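Local structure of metallo-beta-lactamase family protein (Staphylococcus aureus, 3R2U) at residues A[212-217]-A[232-237]. The protein is an iron-bound member of the metallo-beta-lactamase superfamily and probably acts as a hydrolase, its substrate not being established. Sequence-based numbering, arbitrary orientation.
Sequences YIQIWP and IPTSTL
The carbonyl O of I213 takes the N-H of L237, N to O 3.1 Å, just where strand 235-236 gives way to helix 237-243. The I213 side chain runs alongside that of L237, I213 CG1 3.8 Å from L237 CB, both branched aliphatic groups buried and pointing the same way. The CB of Q214 points away overall from the second strand; Q214 OE1 accepts W216 NE1 at 2.8 Å, from above the carbonyl plane, while Q214 NE2 makes a weak hydrogen bond to T234 O of the second subunit. I215 and S235 form an antiparallel hydrogen-bonded pair: I215 N reaches S235 O (2.8 Å) and S235 N returns to I215 O (3.2 Å). With chi1 -61°, I215 CG1 lies beside its own backbone N and meets the start of the helix, 3.8 Å from L237 N. W216 presents its ring edge to T234, W216 CD1 touching T234 CG2 at 3.5 Å in the ring plane. P217, lacking an N-H, suits the end of this pairing, its CD resting 3.4 Å from P233 O. T236 OG1 hydrogen-bonds Y212 O of the second subunit and, through Y239 N, caps helix 237-243. Strand 214-217 thus lies between parallel strand 164-168 and strand 235-236, outermost in this chain, which leads directly into that helix.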
ATOM      1  N   TYR A 212      -8.672  24.594  32.939  1.00 22.63           N
ATOM      2  CA  TYR A 212      -8.260  24.704  31.538  1.00 21.69           C
ATOM      3  C   TYR A 212      -7.288  23.585  31.078  1.00 20.54           C
ATOM      4  O   TYR A 212      -6.816  23.581  29.906  1.00 18.63           O
ATOM      5  CB  TYR A 212      -7.636  26.077  31.294  1.00 21.04           C
ATOM      6  CG  TYR A 212      -6.449  26.388  32.194  1.00 24.23           C
ATOM      7  CD1 TYR A 212      -5.238  25.727  32.031  1.00 25.67           C
ATOM      8  CD2 TYR A 212      -6.530  27.369  33.180  1.00 26.48           C
ATOM      9  CE1 TYR A 212      -4.157  26.006  32.836  1.00 27.78           C
ATOM     10  CE2 TYR A 212      -5.441  27.661  33.999  1.00 22.75           C
ATOM     11  CZ  TYR A 212      -4.262  26.979  33.818  1.00 26.58           C
ATOM     12  OH  TYR A 212      -3.177  27.242  34.608  1.00 25.03           O
ATOM     13  N   ILE A 213      -6.956  22.654  31.971  1.00 19.97           N
ATOM     14  CA  ILE A 213      -6.083  21.560  31.554  1.00 19.66           C
ATOM     15  C   ILE A 213      -6.861  20.627  30.620  1.00 20.18           C
ATOM     16  O   ILE A 213      -8.081  20.465  30.752  1.00 18.32           O
ATOM     17  CB  ILE A 213      -5.488  20.732  32.706  1.00 21.17           C
ATOM     18  CG1 ILE A 213      -6.558  19.916  33.431  1.00 20.15           C
ATOM     19  CG2 ILE A 213      -4.675  21.625  33.663  1.00 19.60           C
ATOM     20  CD1 ILE A 213      -5.955  18.868  34.395  1.00 19.93           C
ATOM     21  N   GLN A 214      -6.162  20.048  29.657  1.00 19.33           N
ATOM     22  CA  GLN A 214      -6.784  19.046  28.795  1.00 18.92           C
ATOM     23  C   GLN A 214      -6.818  17.695  29.516  1.00 20.01           C
ATOM     24  O   GLN A 214      -6.050  17.467  30.445  1.00 20.01           O
ATOM     25  CB  GLN A 214      -6.008  18.892  27.505  1.00 17.61           C
ATOM     26  CG  GLN A 214      -5.946  20.147  26.660  1.00 18.86           C
ATOM     27  CD  GLN A 214      -5.158  19.927  25.392  1.00 21.10           C
ATOM     28  OE1 GLN A 214      -5.327  18.917  24.727  1.00 22.22           O
ATOM     29  NE2 GLN A 214      -4.306  20.879  25.042  1.00 23.53           N
ATOM     30  N   ILE A 215      -7.734  16.823  29.088  1.00 20.53           N
ATOM     31  CA  ILE A 215      -7.851  15.468  29.603  1.00 21.22           C
ATOM     32  C   ILE A 215      -7.540  14.557  28.416  1.00 20.19           C
ATOM     33  O   ILE A 215      -8.213  14.607  27.390  1.00 21.51           O
ATOM     34  CB  ILE A 215      -9.282  15.137  30.144  1.00 20.46           C
ATOM     35  CG1 ILE A 215      -9.685  16.045  31.308  1.00 22.91           C
ATOM     36  CG2 ILE A 215      -9.374  13.692  30.569  1.00 22.33           C
ATOM     37  CD1 ILE A 215      -8.742  16.056  32.460  1.00 24.35           C
ATOM     38  N   TRP A 216      -6.503  13.750  28.553  1.00 18.99           N
ATOM     39  CA  TRP A 216      -6.077  12.847  27.510  1.00 18.43           C
ATOM     40  C   TRP A 216      -6.305  11.408  27.970  1.00 18.55           C
ATOM     41  O   TRP A 216      -5.444  10.816  28.588  1.00 18.59           O
ATOM     42  CB  TRP A 216      -4.605  13.084  27.211  1.00 18.72           C
ATOM     43  CG  TRP A 216      -4.295  14.489  26.773  1.00 20.27           C
ATOM     44  CD1 TRP A 216      -4.962  15.223  25.837  1.00 22.03           C
ATOM     45  CD2 TRP A 216      -3.195  15.293  27.205  1.00 20.00           C
ATOM     46  NE1 TRP A 216      -4.366  16.451  25.682  1.00 20.32           N
ATOM     47  CE2 TRP A 216      -3.274  16.519  26.507  1.00 21.47           C
ATOM     48  CE3 TRP A 216      -2.162  15.107  28.132  1.00 18.97           C
ATOM     49  CZ2 TRP A 216      -2.355  17.556  26.703  1.00 20.48           C
ATOM     50  CZ3 TRP A 216      -1.241  16.136  28.321  1.00 19.49           C
ATOM     51  CH2 TRP A 216      -1.349  17.347  27.606  1.00 19.26           C
ATOM     52  N   PRO A 217      -7.478  10.843  27.651  1.00 19.43           N
ATOM     53  CA  PRO A 217      -7.857   9.528  28.144  1.00 20.53           C
ATOM     54  C   PRO A 217      -7.211   8.361  27.392  1.00 19.86           C
ATOM     55  O   PRO A 217      -6.681   8.532  26.293  1.00 20.06           O
ATOM     56  CB  PRO A 217      -9.376   9.535  27.962  1.00 21.24           C
ATOM     57  CG  PRO A 217      -9.564  10.343  26.711  1.00 23.13           C
ATOM     58  CD  PRO A 217      -8.477  11.382  26.709  1.00 20.06           C
ATOM     59  N   ILE A 232     -14.473  12.392  20.422  1.00 39.34           N
ATOM     60  CA  ILE A 232     -13.485  13.466  20.448  1.00 38.15           C
ATOM     61  C   ILE A 232     -12.346  12.912  21.261  1.00 35.71           C
ATOM     62  O   ILE A 232     -12.570  12.359  22.331  1.00 35.52           O
ATOM     63  CB  ILE A 232     -14.031  14.783  21.054  1.00 38.40           C
ATOM     64  CG1 ILE A 232     -13.022  15.926  20.835  1.00 39.91           C
ATOM     65  CG2 ILE A 232     -14.374  14.612  22.545  1.00 37.78           C
ATOM     66  CD1 ILE A 232     -13.625  17.334  21.029  1.00 41.63           C
ATOM     67  N   PRO A 233     -11.121  13.047  20.760  1.00 34.68           N
ATOM     68  CA  PRO A 233     -10.019  12.388  21.457  1.00 34.11           C
ATOM     69  C   PRO A 233      -9.612  13.036  22.775  1.00 32.84           C
ATOM     70  O   PRO A 233      -8.851  12.417  23.536  1.00 31.70           O
ATOM     71  CB  PRO A 233      -8.865  12.474  20.448  1.00 35.33           C
ATOM     72  CG  PRO A 233      -9.156  13.668  19.618  1.00 35.69           C
ATOM     73  CD  PRO A 233     -10.659  13.846  19.606  1.00 35.48           C
ATOM     74  N   THR A 234     -10.100  14.249  23.057  1.00 28.41           N
ATOM     75  CA  THR A 234      -9.695  14.924  24.269  1.00 27.01           C
ATOM     76  C   THR A 234     -10.760  15.858  24.820  1.00 24.47           C
ATOM     77  O   THR A 234     -11.625  16.345  24.103  1.00 23.83           O
ATOM     78  CB  THR A 234      -8.437  15.787  24.009  1.00 28.24           C
ATOM     79  OG1 THR A 234      -8.796  16.936  23.248  1.00 34.38           O
ATOM     80  CG2 THR A 234      -7.377  15.016  23.250  1.00 30.56           C
ATOM     81  N   SER A 235     -10.683  16.126  26.105  1.00 21.86           N
ATOM     82  CA  SER A 235     -11.593  17.078  26.698  1.00 21.79           C
ATOM     83  C   SER A 235     -10.804  18.001  27.592  1.00 20.30           C
ATOM     84  O   SER A 235      -9.591  18.117  27.432  1.00 19.96           O
ATOM     85  CB  SER A 235     -12.686  16.356  27.463  1.00 21.73           C
ATOM     86  OG  SER A 235     -13.683  17.267  27.840  1.00 24.57           O
ATOM     87  N   THR A 236     -11.493  18.704  28.490  1.00 20.89           N
ATOM     88  CA  THR A 236     -10.852  19.582  29.455  1.00 19.68           C
ATOM     89  C   THR A 236     -11.526  19.332  30.776  1.00 19.52           C
ATOM     90  O   THR A 236     -12.675  18.912  30.822  1.00 21.16           O
ATOM     91  CB  THR A 236     -11.041  21.077  29.110  1.00 20.13           C
ATOM     92  OG1 THR A 236     -12.409  21.447  29.337  1.00 21.64           O
ATOM     93  CG2 THR A 236     -10.662  21.336  27.680  1.00 16.09           C
ATOM     94  N   LEU A 237     -10.831  19.641  31.856  1.00 19.83           N
ATOM     95  CA  LEU A 237     -11.369  19.420  33.183  1.00 20.19           C
ATOM     96  C   LEU A 237     -12.629  20.233  33.431  1.00 20.81           C
ATOM     97  O   LEU A 237     -13.617  19.718  33.956  1.00 21.28           O
ATOM     98  CB  LEU A 237     -10.299  19.715  34.250  1.00 20.27           C
ATOM     99  CG  LEU A 237     -10.712  19.536  35.726  1.00 21.97           C
ATOM    100  CD1 LEU A 237     -11.315  18.152  35.997  1.00 19.55           C
ATOM    101  CD2 LEU A 237      -9.524  19.803  36.668  1.00 22.94           C
TER